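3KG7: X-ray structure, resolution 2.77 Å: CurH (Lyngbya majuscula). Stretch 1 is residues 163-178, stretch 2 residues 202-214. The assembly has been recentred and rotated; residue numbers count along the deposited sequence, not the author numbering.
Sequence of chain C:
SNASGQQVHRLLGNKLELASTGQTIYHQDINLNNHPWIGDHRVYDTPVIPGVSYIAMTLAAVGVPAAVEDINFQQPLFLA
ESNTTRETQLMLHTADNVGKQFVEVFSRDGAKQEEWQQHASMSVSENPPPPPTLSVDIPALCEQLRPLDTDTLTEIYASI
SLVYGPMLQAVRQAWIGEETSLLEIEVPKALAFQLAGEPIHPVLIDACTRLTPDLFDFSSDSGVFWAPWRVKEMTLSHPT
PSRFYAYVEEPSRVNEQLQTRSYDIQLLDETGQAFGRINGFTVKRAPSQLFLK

Stretch 1, residues 163-178: VYGPMLQAVRQAWIGE
Stretch 2 (202-214) PVLIDACTRLTPD

Contact between residues 163-178 and 202-214 of CurH, chain C, burying 676 Å² summed over both sides. Arg210 is its centre and has the largest covered area of any residue here. Its CA-to-CB bond points toward the first stretch, and after chi1 m (-72°) the side chain is extended, with chi2 and chi3 t and chi4 177°, which carries the guanidinium to the backbone of the 165-170 loop. There both terminal nitrogens grip one carbonyl: Arg210 NH1 donates to Leu168 O at 2.7 Å and Arg210 NH2 donates to the same Leu168 O at 2.8 Å, with N-H...O angles of 145° and 138°. The acceptor lies near the guanidinium plane, so the fork leaves the faces of the group free. One face is taken by Tyr164 (chi1 m, chi2 113°), whose ring lies against it with centres 3.6 Å apart and planes at 30°. Arg210 CZ sits 3.6 Å from the ring centroid and 18° off the ring normal, a cation-pi arrangement over the face; the closest atoms are Tyr164 CZ and Arg210 NE, 3.2 Å apart.

Asp206 (chi1 t, chi2 62°) completes the polar cluster from four residues earlier. Its OD2 makes a long salt bridge of 3.7 Å to Arg210 NE, lies at the edge of the Tyr164 ring, and accepts a weak hydrogen bond from Tyr164 OH at 3.4 Å. Thus tyrosine and arginine, stacked on each other, share one carboxylate oxygen.

Tyr164 ends a strand (phi/psi -97/113); the chain then turns through Gly165 to Ala170, with Leu168 N hydrogen-bonded to Gly165 O at 2.7 Å, and resumes as strand 171-176. In the second stretch a helix starts at Pro202, with Asp206 N to Pro202 O and Ala207 N to Val203 O both 2.8 Å. A type I turn from Ala207 to Arg210 follows, closed by Arg210 N to Ala207 O at 3.3 Å, while Thr209 OG1 (chi1 p) donates to Asp206 O at 2.7 Å. Leu211 (-145/142) and Thr212 (-140/148) are extended, and Pro213 (-41/-30) bends the chain. The CA register runs Leu168-Val203 (5.9 Å), Ala170-Ala207 (6.4 Å), Ala174-Leu211 (8.2 Å) and Glu178-Pro213 (6.0 Å), both chains advancing together.

Apolar packing flanks the arginine. Leu168 (chi1 -93°, chi2 m) starts sideways, but its end comes nearer, placing CD1 3.7 Å from Val203 CG2. Ala170 points toward the helix, its CB 4.1 Å from Ala207 CB and 4.4 Å from Val203 CG1. Apart from these apolar pairs, Val171 (chi1 t) sets a methyl against the guanidinium, CG2 3.6 Å from Arg210 NH1.

Farther along, Ala174 CB lies 4.2 Å from Leu211 CD2 (chi1 t, chi2 p), and Ile176 (chi1 t, chi2 p) places CD1 4.0 Å from Leu211 CD1. Trp175 points away, yet its O is 3.4 Å from Leu211 CD2. Ile176 CD1 also reaches Thr212 O and Pro213 O, each at 3.4 Å. The contact finishes with Glu178 O 4.0 Å from Pro213 CB.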

# COMPACT_ATOMS: atom_id res chain seq x y z
N VAL C 163 -24.27 4.17 25.18
CA VAL C 163 -25.53 3.56 24.74
C VAL C 163 -25.28 2.59 23.59
O VAL C 163 -24.68 2.95 22.58
CB VAL C 163 -26.61 4.61 24.32
CG1 VAL C 163 -27.95 3.93 24.02
CG2 VAL C 163 -26.80 5.68 25.38
N TYR C 164 -25.75 1.36 23.78
CA TYR C 164 -25.62 0.31 22.78
C TYR C 164 -26.90 0.21 21.96
O TYR C 164 -27.95 -0.16 22.47
CB TYR C 164 -25.34 -1.04 23.46
CG TYR C 164 -23.98 -1.19 24.14
CD1 TYR C 164 -23.88 -1.31 25.53
CD2 TYR C 164 -22.80 -1.26 23.39
CE1 TYR C 164 -22.64 -1.46 26.16
CE2 TYR C 164 -21.55 -1.42 24.02
CZ TYR C 164 -21.49 -1.52 25.40
OH TYR C 164 -20.27 -1.67 26.02
N GLY C 165 -26.81 0.55 20.67
CA GLY C 165 -27.94 0.42 19.76
C GLY C 165 -28.14 -1.02 19.29
O GLY C 165 -27.33 -1.90 19.61
N PRO C 166 -29.22 -1.26 18.51
CA PRO C 166 -29.65 -2.57 18.00
C PRO C 166 -28.54 -3.49 17.48
O PRO C 166 -28.59 -4.71 17.68
CB PRO C 166 -30.60 -2.19 16.86
CG PRO C 166 -31.20 -0.93 17.30
CD PRO C 166 -30.13 -0.19 18.06
N MSE C 167 -27.55 -2.89 16.83
CA MSE C 167 -26.46 -3.63 16.20
C MSE C 167 -25.33 -3.97 17.16
O MSE C 167 -24.35 -4.63 16.78
CB MSE C 167 -25.94 -2.85 15.00
CG MSE C 167 -26.54 -3.30 13.69
SE MSE C 167 -26.20 -2.03 12.25
CE MSE C 167 -28.01 -1.33 11.98
N LEU C 168 -25.47 -3.50 18.40
CA LEU C 168 -24.49 -3.74 19.46
C LEU C 168 -25.08 -4.59 20.59
O LEU C 168 -24.37 -5.03 21.50
CB LEU C 168 -23.97 -2.42 20.03
CG LEU C 168 -22.69 -1.74 19.51
CD1 LEU C 168 -21.43 -2.49 19.92
CD2 LEU C 168 -22.71 -1.52 18.01
N GLN C 169 -26.39 -4.82 20.53
CA GLN C 169 -27.09 -5.56 21.58
C GLN C 169 -26.88 -7.07 21.45
O GLN C 169 -27.77 -7.81 21.02
CB GLN C 169 -28.57 -5.20 21.59
CG GLN C 169 -28.82 -3.87 22.29
CD GLN C 169 -30.16 -3.26 21.94
OE1 GLN C 169 -30.66 -3.42 20.83
NE2 GLN C 169 -30.74 -2.54 22.89
N ALA C 170 -25.68 -7.50 21.83
CA ALA C 170 -25.26 -8.90 21.69
C ALA C 170 -25.42 -9.69 22.98
O ALA C 170 -25.25 -10.91 22.98
CB ALA C 170 -23.81 -8.97 21.20
N VAL C 171 -25.73 -9.01 24.07
CA VAL C 171 -25.85 -9.65 25.37
C VAL C 171 -27.25 -10.23 25.56
O VAL C 171 -28.21 -9.50 25.87
CB VAL C 171 -25.50 -8.69 26.52
CG1 VAL C 171 -25.46 -9.44 27.84
CG2 VAL C 171 -24.17 -8.00 26.26
N ARG C 172 -27.36 -11.54 25.38
CA ARG C 172 -28.63 -12.24 25.55
C ARG C 172 -29.05 -12.35 27.02
O ARG C 172 -30.21 -12.10 27.35
CB ARG C 172 -28.57 -13.63 24.89
CG ARG C 172 -29.94 -14.16 24.47
CD ARG C 172 -29.86 -15.47 23.69
NE ARG C 172 -31.04 -15.66 22.85
CZ ARG C 172 -32.19 -16.18 23.26
NH1 ARG C 172 -32.35 -16.59 24.52
NH2 ARG C 172 -33.20 -16.30 22.41
N GLN C 173 -28.11 -12.71 27.88
CA GLN C 173 -28.39 -12.88 29.31
C GLN C 173 -27.16 -12.57 30.16
O GLN C 173 -26.02 -12.81 29.74
CB GLN C 173 -28.89 -14.30 29.59
CG GLN C 173 -29.66 -14.46 30.90
CD GLN C 173 -31.06 -13.87 30.84
OE1 GLN C 173 -31.71 -13.88 29.79
NE2 GLN C 173 -31.54 -13.36 31.97
N ALA C 174 -27.38 -12.03 31.35
CA ALA C 174 -26.30 -11.69 32.26
C ALA C 174 -26.52 -12.28 33.66
O ALA C 174 -27.63 -12.26 34.18
CB ALA C 174 -26.13 -10.19 32.34
N TRP C 175 -25.45 -12.83 34.24
CA TRP C 175 -25.49 -13.31 35.62
C TRP C 175 -24.40 -12.63 36.45
O TRP C 175 -23.37 -12.22 35.91
CB TRP C 175 -25.30 -14.83 35.67
CG TRP C 175 -26.37 -15.63 34.97
CD1 TRP C 175 -27.50 -16.15 35.53
CD2 TRP C 175 -26.39 -16.01 33.58
NE1 TRP C 175 -28.23 -16.83 34.58
CE2 TRP C 175 -27.57 -16.76 33.38
CE3 TRP C 175 -25.53 -15.80 32.50
CZ2 TRP C 175 -27.91 -17.30 32.13
CZ3 TRP C 175 -25.87 -16.34 31.26
CH2 TRP C 175 -27.05 -17.08 31.09
N ILE C 176 -24.64 -12.51 37.75
CA ILE C 176 -23.70 -11.86 38.66
C ILE C 176 -23.58 -12.59 40.01
O ILE C 176 -24.58 -13.00 40.60
CB ILE C 176 -24.04 -10.35 38.87
CG1 ILE C 176 -22.87 -9.58 39.49
CG2 ILE C 176 -25.33 -10.16 39.68
CD1 ILE C 176 -21.83 -9.16 38.48
N GLY C 177 -22.34 -12.75 40.47
CA GLY C 177 -22.06 -13.23 41.81
C GLY C 177 -21.28 -12.18 42.57
O GLY C 177 -21.09 -11.06 42.06
N GLU C 178 -20.83 -12.52 43.77
CA GLU C 178 -20.01 -11.60 44.55
C GLU C 178 -18.57 -11.56 44.04
O GLU C 178 -17.92 -10.51 44.07
CB GLU C 178 -20.05 -11.97 46.03
CG GLU C 178 -21.39 -11.68 46.67
CD GLU C 178 -21.34 -11.75 48.18
OE1 GLU C 178 -20.40 -12.38 48.71
OE2 GLU C 178 -22.23 -11.16 48.83
N PRO C 202 -15.79 -7.04 15.82
CA PRO C 202 -15.63 -5.99 16.83
C PRO C 202 -16.73 -5.98 17.90
O PRO C 202 -16.42 -5.99 19.09
CB PRO C 202 -15.72 -4.72 16.00
CG PRO C 202 -15.08 -5.10 14.70
CD PRO C 202 -15.39 -6.57 14.49
N VAL C 203 -17.99 -5.99 17.49
CA VAL C 203 -19.12 -5.98 18.43
C VAL C 203 -19.07 -7.15 19.41
O VAL C 203 -19.20 -6.97 20.63
CB VAL C 203 -20.45 -5.94 17.69
CG1 VAL C 203 -21.62 -6.22 18.63
CG2 VAL C 203 -20.62 -4.59 16.99
N LEU C 204 -18.85 -8.36 18.89
CA LEU C 204 -18.80 -9.55 19.73
C LEU C 204 -17.66 -9.51 20.74
O LEU C 204 -17.84 -9.92 21.89
CB LEU C 204 -18.67 -10.80 18.85
CG LEU C 204 -19.85 -11.12 17.93
CD1 LEU C 204 -19.39 -12.12 16.85
CD2 LEU C 204 -21.03 -11.65 18.73
N ILE C 205 -16.49 -9.04 20.32
CA ILE C 205 -15.38 -8.92 21.27
C ILE C 205 -15.66 -7.78 22.25
O ILE C 205 -15.30 -7.88 23.43
CB ILE C 205 -13.95 -8.88 20.62
CG1 ILE C 205 -12.87 -9.03 21.70
CG2 ILE C 205 -13.74 -7.65 19.74
CD1 ILE C 205 -11.45 -9.20 21.17
N ASP C 206 -16.35 -6.74 21.79
CA ASP C 206 -16.72 -5.68 22.71
C ASP C 206 -17.67 -6.14 23.78
O ASP C 206 -17.55 -5.75 24.93
CB ASP C 206 -17.31 -4.46 22.03
CG ASP C 206 -17.40 -3.29 22.98
OD1 ASP C 206 -16.33 -2.86 23.46
OD2 ASP C 206 -18.54 -2.85 23.30
N ALA C 207 -18.63 -6.97 23.39
CA ALA C 207 -19.62 -7.52 24.31
C ALA C 207 -18.98 -8.27 25.48
O ALA C 207 -19.52 -8.29 26.58
CB ALA C 207 -20.56 -8.42 23.57
N CYS C 208 -17.83 -8.88 25.23
CA CYS C 208 -17.13 -9.65 26.27
C CYS C 208 -16.70 -8.79 27.45
O CYS C 208 -16.45 -9.31 28.55
CB CYS C 208 -15.91 -10.33 25.66
SG CYS C 208 -16.37 -11.53 24.41
N THR C 209 -16.61 -7.49 27.22
CA THR C 209 -15.96 -6.58 28.15
C THR C 209 -16.99 -5.83 28.98
O THR C 209 -16.64 -4.98 29.81
CB THR C 209 -15.09 -5.57 27.40
OG1 THR C 209 -15.94 -4.63 26.72
CG2 THR C 209 -14.20 -6.27 26.38
N ARG C 210 -18.27 -6.17 28.78
CA ARG C 210 -19.38 -5.39 29.32
C ARG C 210 -19.77 -5.67 30.78
O ARG C 210 -20.61 -4.97 31.33
CB ARG C 210 -20.61 -5.52 28.42
CG ARG C 210 -20.49 -4.78 27.11
CD ARG C 210 -21.67 -5.05 26.20
NE ARG C 210 -21.39 -4.64 24.83
CZ ARG C 210 -22.23 -4.81 23.80
NH1 ARG C 210 -23.41 -5.38 23.97
NH2 ARG C 210 -21.87 -4.41 22.59
N LEU C 211 -19.16 -6.69 31.40
CA LEU C 211 -19.54 -7.04 32.78
C LEU C 211 -18.39 -7.53 33.65
O LEU C 211 -17.50 -8.27 33.21
CB LEU C 211 -20.69 -8.05 32.80
CG LEU C 211 -21.31 -8.49 34.14
CD1 LEU C 211 -21.98 -7.34 34.87
CD2 LEU C 211 -22.29 -9.63 33.93
N THR C 212 -18.45 -7.11 34.92
CA THR C 212 -17.48 -7.47 35.94
C THR C 212 -18.31 -7.69 37.20
O THR C 212 -19.35 -7.05 37.35
CB THR C 212 -16.50 -6.30 36.19
OG1 THR C 212 -16.33 -5.53 35.00
CG2 THR C 212 -15.15 -6.82 36.64
N PRO C 213 -17.87 -8.61 38.10
CA PRO C 213 -18.52 -8.83 39.41
C PRO C 213 -18.95 -7.55 40.13
O PRO C 213 -19.95 -7.55 40.87
CB PRO C 213 -17.42 -9.53 40.22
CG PRO C 213 -16.64 -10.28 39.21
CD PRO C 213 -16.74 -9.54 37.90
N ASP C 214 -18.22 -6.46 39.89
CA ASP C 214 -18.42 -5.19 40.58
C ASP C 214 -18.75 -4.04 39.61
O ASP C 214 -18.16 -2.97 39.69
CB ASP C 214 -17.16 -4.84 41.38
CG ASP C 214 -15.93 -4.70 40.50
OD1 ASP C 214 -15.57 -5.66 39.78
OD2 ASP C 214 -15.31 -3.62 40.53